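Local coordinates for bacterial bifunctional deaminase-reductase C-terminal domain-containing protein (Corynebacterium diphtheriae, PDB 2P4G), which probably acts as an NADP-dependent reductase of riboflavin biosynthesis, reducing a 5-amino-6-(phosphoribosylamino)uracil intermediate, at residues 138-144 / 165-171; 197-201 / 226-230; 70-74 / 101-106; 88-93 / 108-112. All coordinates share one frame; numbering follows the deposited sequence.

How the interactions relate
The four contacts join parts of one fold built round a mixed sheet: an edge strand pair, two helix ends, a loop on a strand start, and a helix-turn contact near the second subunit. Interactions 3 and 4 are the closest pair, centres about 12 Å apart: their segments alternate along the chain, D74 O lies 2.9 Å from K111 N, and both touch one bound 1,2-ethanediol, held by R70 and G89 O. Interaction 4 passes into interaction 1 through neighbouring strands, with L139 N 2.8 Å from L112 O. Interaction 2 stands apart, its nearest atoms about 7 Å from interaction 4, and it alone is reached by the second subunit. The ethanediols probably come from the crystallisation liquor, so they mark no proven active site.

Interaction 1: residues 138-144 / 165-171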
loop_
_atom_site.group_PDB
_atom_site.type_symbol
_atom_site.label_atom_id
_atom_site.label_comp_id
_atom_site.label_asym_id
_atom_site.label_seq_id
_atom_site.Cartn_x
_atom_site.Cartn_y
_atom_site.Cartn_z
ATOM N N PRO A 138 28.608 5.540 13.906
ATOM C CA PRO A 138 27.251 6.032 13.895
ATOM C C PRO A 138 26.993 7.003 15.024
ATOM O O PRO A 138 27.516 6.825 16.119
ATOM C CB PRO A 138 26.436 4.776 14.160
ATOM C CG PRO A 138 27.323 3.939 15.009
ATOM C CD PRO A 138 28.698 4.206 14.536
ATOM N N LEU A 139 26.163 8.008 14.755
ATOM C CA LEU A 139 25.707 8.900 15.778
ATOM C C LEU A 139 24.492 8.186 16.403
ATOM O O LEU A 139 23.516 7.884 15.718
ATOM C CB LEU A 139 25.337 10.252 15.160
ATOM C CG LEU A 139 24.730 11.318 16.071
ATOM C CD1 LEU A 139 25.671 11.661 17.226
ATOM C CD2 LEU A 139 24.348 12.563 15.239
ATOM N N VAL A 140 24.572 7.887 17.696
ATOM C CA VAL A 140 23.468 7.241 18.392
ATOM C C VAL A 140 22.635 8.298 19.102
ATOM O O VAL A 140 23.179 9.160 19.795
ATOM C CB VAL A 140 23.951 6.168 19.376
ATOM C CG1 VAL A 140 22.740 5.556 20.163
ATOM C CG2 VAL A 140 24.709 5.107 18.606
ATOM N N ILE A 141 21.323 8.247 18.883
ATOM C CA ILE A 141 20.384 9.164 19.521
ATOM C C ILE A 141 19.432 8.328 20.397
ATOM O O ILE A 141 18.697 7.485 19.903
ATOM C CB ILE A 141 19.540 9.984 18.498
ATOM C CG1 ILE A 141 20.424 10.678 17.443
ATOM C CG2 ILE A 141 18.613 10.978 19.236
ATOM C CD1 ILE A 141 21.264 11.790 17.944
ATOM N N THR A 142 19.462 8.586 21.696
ATOM C CA THR A 142 18.642 7.888 22.653
ATOM C C THR A 142 17.923 8.897 23.566
ATOM O O THR A 142 17.915 10.104 23.307
ATOM C CB THR A 142 19.512 6.895 23.451
ATOM O OG1 THR A 142 18.681 6.141 24.339
ATOM C CG2 THR A 142 20.590 7.612 24.232
ATOM N N GLN A 143 17.318 8.402 24.632
ATOM C CA GLN A 143 16.551 9.236 25.534
ATOM C C GLN A 143 16.819 8.785 26.957
ATOM O O GLN A 143 17.004 7.613 27.193
ATOM C CB GLN A 143 15.074 9.076 25.180
ATOM C CG GLN A 143 14.151 10.078 25.813
ATOM C CD GLN A 143 12.863 10.291 25.016
ATOM O OE1 GLN A 143 12.399 9.414 24.267
ATOM N NE2 GLN A 143 12.275 11.469 25.184
ATOM N N GLN A 144 16.870 9.699 27.909
ATOM C CA GLN A 144 16.992 9.293 29.303
ATOM C C GLN A 144 15.728 8.539 29.649
ATOM O O GLN A 144 14.644 9.111 29.553
ATOM C CB GLN A 144 17.131 10.497 30.223
ATOM C CG GLN A 144 17.448 10.141 31.672
ATOM C CD GLN A 144 18.921 9.838 31.901
ATOM O OE1 GLN A 144 19.802 10.555 31.418
ATOM N NE2 GLN A 144 19.196 8.775 32.652
ATOM N N GLU A 165 29.716 8.229 19.584
ATOM C CA GLU A 165 29.032 9.441 20.011
ATOM C C GLU A 165 27.550 9.191 20.295
ATOM O O GLU A 165 26.808 8.776 19.390
ATOM C CB GLU A 165 29.143 10.492 18.906
ATOM C CG GLU A 165 28.837 11.909 19.350
ATOM C CD GLU A 165 28.923 12.900 18.202
ATOM O OE1 GLU A 165 29.463 12.536 17.116
ATOM O OE2 GLU A 165 28.428 14.043 18.386
ATOM N N VAL A 166 27.119 9.463 21.528
ATOM C CA VAL A 166 25.722 9.259 21.935
ATOM C C VAL A 166 25.086 10.539 22.464
ATOM O O VAL A 166 25.576 11.118 23.425
ATOM C CB VAL A 166 25.586 8.198 23.042
ATOM C CG1 VAL A 166 24.102 7.899 23.290
ATOM C CG2 VAL A 166 26.359 6.913 22.693
ATOM N N ILE A 167 24.000 10.972 21.830
ATOM C CA ILE A 167 23.236 12.087 22.304
ATOM C C ILE A 167 22.045 11.519 23.056
ATOM O O ILE A 167 21.290 10.705 22.500
ATOM C CB ILE A 167 22.686 12.940 21.162
ATOM C CG1 ILE A 167 23.815 13.607 20.365
ATOM C CG2 ILE A 167 21.757 14.031 21.724
ATOM C CD1 ILE A 167 23.298 14.349 19.121
ATOM N N VAL A 168 21.879 11.941 24.310
ATOM C CA VAL A 168 20.738 11.540 25.127
ATOM C C VAL A 168 19.708 12.659 25.120
ATOM O O VAL A 168 19.942 13.704 25.701
ATOM C CB VAL A 168 21.173 11.254 26.581
ATOM C CG1 VAL A 168 19.973 10.821 27.432
ATOM C CG2 VAL A 168 22.275 10.209 26.589
ATOM N N ALA A 169 18.595 12.454 24.430
ATOM C CA ALA A 169 17.469 13.388 24.488
ATOM C C ALA A 169 16.837 13.346 25.879
ATOM O O ALA A 169 16.849 12.309 26.527
ATOM C CB ALA A 169 16.426 13.042 23.416
ATOM N N PRO A 170 16.338 14.491 26.379
ATOM C CA PRO A 170 15.499 14.481 27.580
ATOM C C PRO A 170 14.285 13.569 27.488
ATOM O O PRO A 170 13.831 13.225 26.388
ATOM C CB PRO A 170 15.055 15.936 27.700
ATOM C CG PRO A 170 16.185 16.699 27.093
ATOM C CD PRO A 170 16.612 15.868 25.928
ATOM N N THR A 171 13.766 13.195 28.654
ATOM C CA THR A 171 12.607 12.304 28.754
ATOM C C THR A 171 11.400 12.885 28.005
ATOM O O THR A 171 10.667 12.151 27.324
ATOM C CB THR A 171 12.235 12.056 30.239
ATOM O OG1 THR A 171 13.399 11.622 30.965
ATOM C CG2 THR A 171 11.118 11.009 30.367
HETATM O O HOH W 1 29.880 7.871 16.820
#
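V140 and V166 open a parallel ladder in which strand 139-143 pairs with strand 166-169, residue for residue down to Q143 and A169. V140 N donates to E165 O and V140 O accepts from I167 N at 2.8 Å; T142 repeats the pattern, its N giving I167 O an almost straight bond (175°) and its O taking the N-H of A169.

Packing is tight on the face carrying I141, I167 and A169, over which helix 175-184 lies. I141 and I167 run side by side, and the CD1 methyls of I141 and I167 are 3.5 Å apart, closer than ordinary van der Waals contact. The CG1 of I141 lies anti to its carbonyl carbon (chi1 -51°), and a second bend at chi2 swings CD1 across to I167. On the other face, where helix 150-162 lies against V166 and V168, T142 CG2 meets V166 CG1 at 3.6 Å, while the T142 hydroxyl bonds to S116 and W152.

The ends are more polar. L139 CD1 rests against the carboxylate carbon of E165, which is salt-bridged to R186, and a water joins P138 O to E165 N. At the far end, where Q144, P170 and T171 face solvent, the extended Q143 side chain carries NE2 to P170 O at 2.6 Å, on a lone pair, and T171 OG1 donates to Q144 O from above the carbonyl plane. With helix 150-162 between its strands, this is a classic beta-alpha-beta crossover at the sheet edge.

Interaction 2: residues 197-201 / 226-230. With EDO (1,2-ethanediol), chain L.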
loop_
_atom_site.group_PDB
_atom_site.type_symbol
_atom_site.label_atom_id
_atom_site.label_comp_id
_atom_site.label_asym_id
_atom_site.label_seq_id
_atom_site.Cartn_x
_atom_site.Cartn_y
_atom_site.Cartn_z
ATOM N N PRO A 197 9.083 1.955 10.365
ATOM C CA PRO A 197 7.703 2.480 10.335
ATOM C C PRO A 197 7.402 3.530 11.404
ATOM O O PRO A 197 6.767 4.552 11.117
ATOM C CB PRO A 197 6.854 1.227 10.579
ATOM C CG PRO A 197 7.648 0.124 9.992
ATOM C CD PRO A 197 9.115 0.504 10.077
ATOM N N SER A 198 7.819 3.278 12.637
ATOM C CA SER A 198 7.552 4.240 13.697
ATOM C C SER A 198 8.391 5.532 13.528
ATOM O O SER A 198 7.979 6.606 13.942
ATOM C CB SER A 198 7.772 3.602 15.062
ATOM O OG SER A 198 9.144 3.535 15.339
ATOM N N VAL A 199 9.537 5.413 12.871
ATOM C CA VAL A 199 10.385 6.537 12.561
ATOM C C VAL A 199 9.740 7.357 11.437
ATOM O O VAL A 199 9.609 8.572 11.553
ATOM C CB VAL A 199 11.817 6.052 12.214
ATOM C CG1 VAL A 199 12.744 7.211 11.900
ATOM C CG2 VAL A 199 12.379 5.227 13.371
ATOM N N TYR A 200 9.298 6.689 10.381
ATOM C CA TYR A 200 8.479 7.332 9.340
ATOM C C TYR A 200 7.324 8.074 9.968
ATOM O O TYR A 200 7.070 9.235 9.662
ATOM C CB TYR A 200 7.880 6.303 8.381
ATOM C CG TYR A 200 8.857 5.487 7.578
ATOM C CD1 TYR A 200 9.988 6.054 7.020
ATOM C CD2 TYR A 200 8.606 4.161 7.306
ATOM C CE1 TYR A 200 10.854 5.310 6.265
ATOM C CE2 TYR A 200 9.486 3.413 6.557
ATOM C CZ TYR A 200 10.603 3.988 6.049
ATOM O OH TYR A 200 11.482 3.234 5.289
ATOM N N ARG A 201 6.630 7.387 10.867
ATOM C CA ARG A 201 5.466 7.943 11.558
ATOM C C ARG A 201 5.796 9.202 12.350
ATOM O O ARG A 201 5.117 10.219 12.220
ATOM C CB ARG A 201 4.876 6.872 12.479
ATOM C CG ARG A 201 3.569 7.247 13.214
ATOM C CD ARG A 201 2.498 7.753 12.273
ATOM N NE ARG A 201 1.158 7.785 12.880
ATOM C CZ ARG A 201 0.412 6.706 13.109
ATOM N NH1 ARG A 201 0.869 5.507 12.786
ATOM N NH2 ARG A 201 -0.794 6.812 13.666
ATOM N N SER A 226 3.709 -5.540 9.357
ATOM C CA SER A 226 4.185 -4.319 9.889
ATOM C C SER A 226 3.639 -3.136 9.080
ATOM O O SER A 226 4.176 -2.760 8.031
ATOM C CB SER A 226 5.704 -4.365 9.913
ATOM O OG SER A 226 6.179 -3.266 10.656
ATOM N N PRO A 227 2.570 -2.523 9.590
ATOM C CA PRO A 227 2.024 -1.360 8.913
ATOM C C PRO A 227 3.134 -0.387 8.527
ATOM O O PRO A 227 3.959 -0.017 9.365
ATOM C CB PRO A 227 1.095 -0.755 9.956
ATOM C CG PRO A 227 0.666 -1.903 10.758
ATOM C CD PRO A 227 1.830 -2.845 10.820
ATOM N N LEU A 228 3.152 -0.011 7.253
ATOM C CA LEU A 228 4.164 0.842 6.690
ATOM C C LEU A 228 4.497 2.048 7.576
ATOM O O LEU A 228 5.670 2.370 7.751
ATOM C CB LEU A 228 3.709 1.320 5.310
ATOM C CG LEU A 228 4.627 2.228 4.497
ATOM C CD1 LEU A 228 6.018 1.558 4.335
ATOM C CD2 LEU A 228 3.959 2.549 3.164
ATOM N N PHE A 229 3.479 2.723 8.104
ATOM C CA PHE A 229 3.702 3.927 8.882
ATOM C C PHE A 229 3.346 3.766 10.351
ATOM O O PHE A 229 3.005 4.733 11.032
ATOM C CB PHE A 229 2.984 5.115 8.237
ATOM C CG PHE A 229 3.525 5.465 6.883
ATOM C CD1 PHE A 229 4.897 5.471 6.647
ATOM C CD2 PHE A 229 2.681 5.768 5.845
ATOM C CE1 PHE A 229 5.400 5.789 5.399
ATOM C CE2 PHE A 229 3.170 6.067 4.604
ATOM C CZ PHE A 229 4.535 6.085 4.371
ATOM N N GLY A 230 3.470 2.538 10.838
ATOM C CA GLY A 230 3.389 2.260 12.263
ATOM C C GLY A 230 2.004 1.953 12.743
ATOM O O GLY A 230 1.018 2.386 12.163
HETATM C C1 EDO L . 10.328 -0.306 4.832
HETATM O O1 EDO L . 11.222 0.523 4.067
HETATM C C2 EDO L . 10.964 -0.621 6.187
HETATM O O2 EDO L . 10.884 0.530 7.032
HETATM O O HOH W 2 -1.762 3.647 13.725
#
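A type I beta turn, P227 to G230, seats itself against the first turn of helix 197-206, P197 meeting its backbone and R201 reaching over its end. The ring carbon CB of P197 lies 3.3 Å from L228 O and almost as near P227 O, so the proline rests on two carbonyls of the turn. One helical turn on, Y200 brings CD2 to L228 O, which lies at the edge of the tyrosine ring. Y200 CB meets F229 CD1 at 3.5 Å, at the edge of the phenylalanine ring. The two ring planes are almost perpendicular (89°), and L228 CG sits over the centre of one F229 face.

R201 supplies the polar grip. Its CG is anti to the backbone N (chi1 -176°), and the bend at chi2 folds the chain over F229 O, bringing CB, CG and CD close to that oxygen before NH1 bonds to it at 2.9 Å. The acceptor lies in the guanidinium plane, whereas the nitrogen is tilted 31° from the carbonyl plane. A weak second bond runs from NH1 to G230 O.

In the fold, this helix follows strand 190-195 of the central sheet, and the turn belongs to the loop before strand 237-248. The second subunit packs here too, its I44 on L228, its N45 on F229 and its C222 on R201. At the other end of the contact the Y200 hydroxyl bonds to I39 O and accepts from O1 of an ethanediol at 3.0 Å.

Interaction 3: residues 70-74 / 101-106; sequences RGWAD and RQKLGR. With EDO (1,2-ethanediol), chain K; EDO (1,2-ethanediol), chain G.
R101 and R106 both aim their guanidinium groups at backbone carbonyls around the C-terminal end of helix 60-72. R101 takes A73 O end-on with two nitrogens, NH1 at 2.8 Å and NH2 at 3.2 Å, the oxygen lying in its guanidinium plane; a weak bond also runs from NH1 to G71 O. R106 NH1 bonds to W72 O from above the carbonyl plane and forms a salt bridge with D74 OD1 at 2.8 Å. That carboxylate is met from above its own plane, the two flat groups standing 87° apart. The guanidinium groups lie over one another, each with the other's CZ 3.9 Å above its plane and offset toward the rim; the carbonyls and D74 probably ease the gathering of positive charge.

The approach depends on how helix 95-103 ends. A Schellman motif, with G105 at C-prime, R106 N bonded to R101 O and G105 N to Q102 O, turns the chain back and sets R106 beside R101. Bends at chi2 and chi3 then direct R106 to the helix end.

Farther out, R101 NE donates to C107 O, while D74 OD2 is held by the backbone N-H groups of K189 and K190.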
loop_
_atom_site.group_PDB
_atom_site.type_symbol
_atom_site.label_atom_id
_atom_site.label_comp_id
_atom_site.label_asym_id
_atom_site.label_seq_id
_atom_site.Cartn_x
_atom_site.Cartn_y
_atom_site.Cartn_z
ATOM N N ARG A 70 21.472 7.421 -0.632
ATOM C CA ARG A 70 22.613 7.575 0.262
ATOM C C ARG A 70 23.711 8.472 -0.297
ATOM O O ARG A 70 24.339 9.208 0.456
ATOM C CB ARG A 70 23.198 6.208 0.648
ATOM C CG ARG A 70 22.345 5.477 1.673
ATOM C CD ARG A 70 22.979 4.168 2.126
ATOM N NE ARG A 70 22.299 3.705 3.333
ATOM C CZ ARG A 70 22.840 2.912 4.252
ATOM N NH1 ARG A 70 24.071 2.444 4.111
ATOM N NH2 ARG A 70 22.138 2.595 5.326
ATOM N N GLY A 71 23.929 8.416 -1.607
ATOM C CA GLY A 71 24.873 9.289 -2.266
ATOM C C GLY A 71 24.435 10.736 -2.291
ATOM O O GLY A 71 25.267 11.631 -2.410
ATOM N N TRP A 72 23.127 10.943 -2.222
ATOM C CA TRP A 72 22.495 12.269 -2.140
ATOM C C TRP A 72 22.566 12.836 -0.725
ATOM O O TRP A 72 22.649 14.041 -0.559
ATOM C CB TRP A 72 21.018 12.141 -2.582
ATOM C CG TRP A 72 20.099 13.245 -2.179
ATOM C CD1 TRP A 72 19.758 14.335 -2.928
ATOM C CD2 TRP A 72 19.358 13.351 -0.954
ATOM N NE1 TRP A 72 18.862 15.123 -2.238
ATOM C CE2 TRP A 72 18.601 14.538 -1.024
ATOM C CE3 TRP A 72 19.257 12.551 0.201
ATOM C CZ2 TRP A 72 17.763 14.954 0.017
ATOM C CZ3 TRP A 72 18.444 12.966 1.233
ATOM C CH2 TRP A 72 17.706 14.160 1.137
ATOM N N ALA A 73 22.527 11.947 0.273
ATOM C CA ALA A 73 22.348 12.308 1.674
ATOM C C ALA A 73 23.629 12.807 2.336
ATOM O O ALA A 73 24.727 12.334 2.043
ATOM C CB ALA A 73 21.812 11.074 2.484
ATOM N N ASP A 74 23.453 13.739 3.272
ATOM C CA ASP A 74 24.484 14.106 4.232
ATOM C C ASP A 74 24.414 13.239 5.476
ATOM O O ASP A 74 25.436 12.991 6.137
ATOM C CB ASP A 74 24.289 15.562 4.605
ATOM C CG ASP A 74 24.458 16.475 3.418
ATOM O OD1 ASP A 74 25.433 16.255 2.689
ATOM O OD2 ASP A 74 23.640 17.400 3.208
ATOM N N ARG A 101 30.993 13.216 -4.898
ATOM C CA ARG A 101 30.772 13.930 -3.643
ATOM C C ARG A 101 31.956 14.788 -3.203
ATOM O O ARG A 101 31.800 15.991 -3.017
ATOM C CB ARG A 101 30.427 12.945 -2.524
ATOM C CG ARG A 101 29.066 12.293 -2.672
ATOM C CD ARG A 101 28.855 11.259 -1.590
ATOM N NE ARG A 101 28.858 11.891 -0.269
ATOM C CZ ARG A 101 27.790 12.028 0.508
ATOM N NH1 ARG A 101 26.629 11.537 0.126
ATOM N NH2 ARG A 101 27.890 12.637 1.683
ATOM N N GLN A 102 33.121 14.156 -3.029
ATOM C CA GLN A 102 34.344 14.822 -2.527
ATOM C C GLN A 102 34.768 15.997 -3.397
ATOM O O GLN A 102 35.138 17.053 -2.879
ATOM C CB GLN A 102 35.523 13.831 -2.403
ATOM C CG GLN A 102 35.443 12.840 -1.207
ATOM C CD GLN A 102 36.742 12.006 -0.992
ATOM O OE1 GLN A 102 37.573 11.841 -1.898
ATOM N NE2 GLN A 102 36.902 11.484 0.214
ATOM N N LYS A 103 34.709 15.822 -4.713
ATOM C CA LYS A 103 35.007 16.926 -5.626
ATOM C C LYS A 103 33.995 18.062 -5.446
ATOM O O LYS A 103 34.371 19.232 -5.519
ATOM C CB LYS A 103 35.111 16.473 -7.104
ATOM C CG LYS A 103 33.788 16.117 -7.777
ATOM C CD LYS A 103 33.999 15.641 -9.213
ATOM N N LEU A 104 32.727 17.733 -5.173
ATOM C CA LEU A 104 31.728 18.770 -4.831
ATOM C C LEU A 104 31.859 19.251 -3.369
ATOM O O LEU A 104 30.955 19.892 -2.839
ATOM C CB LEU A 104 30.305 18.294 -5.137
ATOM C CG LEU A 104 30.031 18.170 -6.637
ATOM N N GLY A 105 32.993 18.957 -2.732
ATOM C CA GLY A 105 33.298 19.488 -1.414
ATOM C C GLY A 105 32.463 18.876 -0.316
ATOM O O GLY A 105 32.271 19.488 0.737
ATOM N N ARG A 106 31.976 17.658 -0.544
ATOM C CA ARG A 106 31.176 16.971 0.445
ATOM C C ARG A 106 31.952 15.842 1.077
ATOM O O ARG A 106 32.829 15.262 0.454
ATOM C CB ARG A 106 29.907 16.428 -0.191
ATOM C CG ARG A 106 28.884 17.493 -0.426
ATOM C CD ARG A 106 27.494 17.000 -0.083
ATOM N NE ARG A 106 26.965 16.141 -1.138
ATOM C CZ ARG A 106 25.961 15.284 -0.993
ATOM N NH1 ARG A 106 25.350 15.130 0.178
ATOM N NH2 ARG A 106 25.576 14.565 -2.037
HETATM C C1 EDO K . 26.897 12.309 -5.636
HETATM O O1 EDO K . 26.678 11.801 -6.963
HETATM C C2 EDO K . 26.190 13.641 -5.411
HETATM O O2 EDO K . 27.102 14.589 -4.846
HETATM C C1 EDO G . 26.032 -0.751 5.164
HETATM O O1 EDO G . 26.242 -1.896 4.331
HETATM C C2 EDO G . 24.582 -0.495 5.662
HETATM O O2 EDO G . 24.436 0.746 6.471
#

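Interaction 4: residues 88-93 / 108-112. With EDO (1,2-ethanediol), chain G; EDO (1,2-ethanediol), chain I.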
loop_
_atom_site.group_PDB
_atom_site.type_symbol
_atom_site.label_atom_id
_atom_site.label_comp_id
_atom_site.label_asym_id
_atom_site.label_seq_id
_atom_site.Cartn_x
_atom_site.Cartn_y
_atom_site.Cartn_z
ATOM N N TYR A 88 22.505 -3.852 8.749
ATOM C CA TYR A 88 23.268 -2.681 8.420
ATOM C C TYR A 88 24.685 -2.797 8.946
ATOM O O TYR A 88 24.915 -3.294 10.044
ATOM C CB TYR A 88 22.657 -1.430 9.017
ATOM C CG TYR A 88 21.549 -0.777 8.256
ATOM C CD1 TYR A 88 20.580 -1.518 7.599
ATOM C CD2 TYR A 88 21.425 0.607 8.263
ATOM C CE1 TYR A 88 19.525 -0.891 6.942
ATOM C CE2 TYR A 88 20.396 1.228 7.606
ATOM C CZ TYR A 88 19.451 0.476 6.951
ATOM O OH TYR A 88 18.446 1.117 6.298
ATOM N N GLY A 89 25.626 -2.292 8.161
ATOM C CA GLY A 89 26.991 -2.148 8.561
ATOM C C GLY A 89 27.426 -0.716 8.349
ATOM O O GLY A 89 26.598 0.177 8.125
ATOM N N PRO A 90 28.741 -0.482 8.408
ATOM C CA PRO A 90 29.230 0.840 8.051
ATOM C C PRO A 90 28.787 1.234 6.633
ATOM O O PRO A 90 28.823 0.414 5.712
ATOM C CB PRO A 90 30.749 0.700 8.175
ATOM C CG PRO A 90 30.945 -0.417 9.169
ATOM C CD PRO A 90 29.826 -1.378 8.833
ATOM N N VAL A 91 28.367 2.491 6.486
ATOM C CA VAL A 91 27.909 2.992 5.218
ATOM C C VAL A 91 29.019 2.849 4.186
ATOM O O VAL A 91 30.200 3.157 4.455
ATOM C CB VAL A 91 27.424 4.434 5.345
ATOM C CG1 VAL A 91 27.105 5.034 3.979
ATOM C CG2 VAL A 91 26.204 4.493 6.289
ATOM N N VAL A 92 28.637 2.317 3.018
ATOM C CA VAL A 92 29.538 2.235 1.845
ATOM C C VAL A 92 28.896 2.960 0.674
ATOM O O VAL A 92 27.676 2.975 0.536
ATOM C CB VAL A 92 29.869 0.751 1.402
ATOM C CG1 VAL A 92 30.522 -0.028 2.523
ATOM C CG2 VAL A 92 28.613 0.033 0.966
ATOM N N LEU A 93 29.726 3.544 -0.177
ATOM C CA LEU A 93 29.263 4.095 -1.453
ATOM C C LEU A 93 30.215 3.709 -2.572
ATOM O O LEU A 93 31.417 3.529 -2.347
ATOM C CB LEU A 93 29.125 5.631 -1.396
ATOM C CG LEU A 93 28.001 6.251 -0.568
ATOM C CD1 LEU A 93 28.209 7.750 -0.503
ATOM C CD2 LEU A 93 26.645 5.927 -1.163
ATOM N N GLY A 108 32.829 12.247 2.099
ATOM C CA GLY A 108 32.716 11.106 1.198
ATOM C C GLY A 108 31.479 10.273 1.435
ATOM O O GLY A 108 30.846 9.823 0.491
ATOM N N LEU A 109 31.151 10.094 2.715
ATOM C CA LEU A 109 30.043 9.262 3.168
ATOM C C LEU A 109 29.070 10.021 4.072
ATOM O O LEU A 109 29.484 10.816 4.915
ATOM C CB LEU A 109 30.581 8.067 3.943
ATOM C CG LEU A 109 31.438 7.120 3.101
ATOM C CD1 LEU A 109 32.466 6.431 3.969
ATOM C CD2 LEU A 109 30.569 6.121 2.338
ATOM N N PRO A 110 27.768 9.747 3.924
ATOM C CA PRO A 110 26.822 10.331 4.865
ATOM C C PRO A 110 26.975 9.752 6.268
ATOM O O PRO A 110 27.396 8.617 6.428
ATOM C CB PRO A 110 25.455 9.919 4.286
ATOM C CG PRO A 110 25.748 8.680 3.513
ATOM C CD PRO A 110 27.103 8.898 2.919
ATOM N N LYS A 111 26.599 10.536 7.269
ATOM C CA LYS A 111 26.655 10.118 8.652
ATOM C C LYS A 111 25.483 9.217 8.946
ATOM O O LYS A 111 24.319 9.608 8.792
ATOM C CB LYS A 111 26.604 11.336 9.594
ATOM C CG LYS A 111 26.840 11.029 11.072
ATOM C CD LYS A 111 28.272 10.611 11.307
ATOM C CE LYS A 111 28.609 10.368 12.783
ATOM N NZ LYS A 111 30.034 9.921 12.923
ATOM N N LEU A 112 25.783 8.010 9.398
ATOM C CA LEU A 112 24.745 7.100 9.860
ATOM C C LEU A 112 24.325 7.466 11.267
ATOM O O LEU A 112 25.152 7.500 12.179
ATOM C CB LEU A 112 25.241 5.650 9.823
ATOM C CG LEU A 112 24.267 4.551 10.198
ATOM C CD1 LEU A 112 23.012 4.553 9.284
ATOM C CD2 LEU A 112 25.000 3.210 10.155
HETATM C C1 EDO G . 26.032 -0.751 5.164
HETATM O O1 EDO G . 26.242 -1.896 4.331
HETATM C C2 EDO G . 24.582 -0.495 5.662
HETATM O O2 EDO G . 24.436 0.746 6.471
HETATM C C1 EDO I . 30.261 11.337 8.671
HETATM O O1 EDO I . 30.293 10.540 7.479
HETATM C C2 EDO I . 30.959 12.690 8.519
HETATM O O2 EDO I . 30.015 13.784 8.425
#
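V91 meets three residues of segment 108-112 at once, and together with L112 and L109 it accounts for most of the surface buried here. The two stretches run in nearly opposite directions, 164° apart end to end, with no hydrogen bond between them.

V91 splits its two methyls. CG1, anti to the backbone N (chi1 173°), lies against the P110 ring at CG, 3.9 Å away, and close to L109 CD2. CG2 turns the other way and meets L112 CB at 3.8 Å, the two side chains crossing at a slant.

The L109 side chain passes those of V91 and L93, pointing the opposite way to each. Its CD2 fits between them, 3.7 Å from V91 O and 3.9 Å from L93 CG. L93 continues beyond it: L93 CD1 meets the P110 ring at CD and lies 3.5 Å from G108 O.

L112 closes the other end. Its CD1 comes to the edge of the Y88 ring at CD2, a longer contact of 4.4 Å, and its CD2 approaches G89 O. The Y88 hydroxyl is bonded to E194, while G89 O accepts from an ethanediol hydroxyl at 2.8 Å. R70 of helix 60-72 and I76 of strand 75-79 also pack on V91, so the loop after helix 80-85 is laid over the approach to and start of strand 111-115 with neighbouring elements joining in.

Because mainly methyls and ring carbons do the work, some resting on backbone oxygens, the loop is held to the segment leading into strand 111-115 by shape and apolar burial, without a directional bond between the two to fix its position.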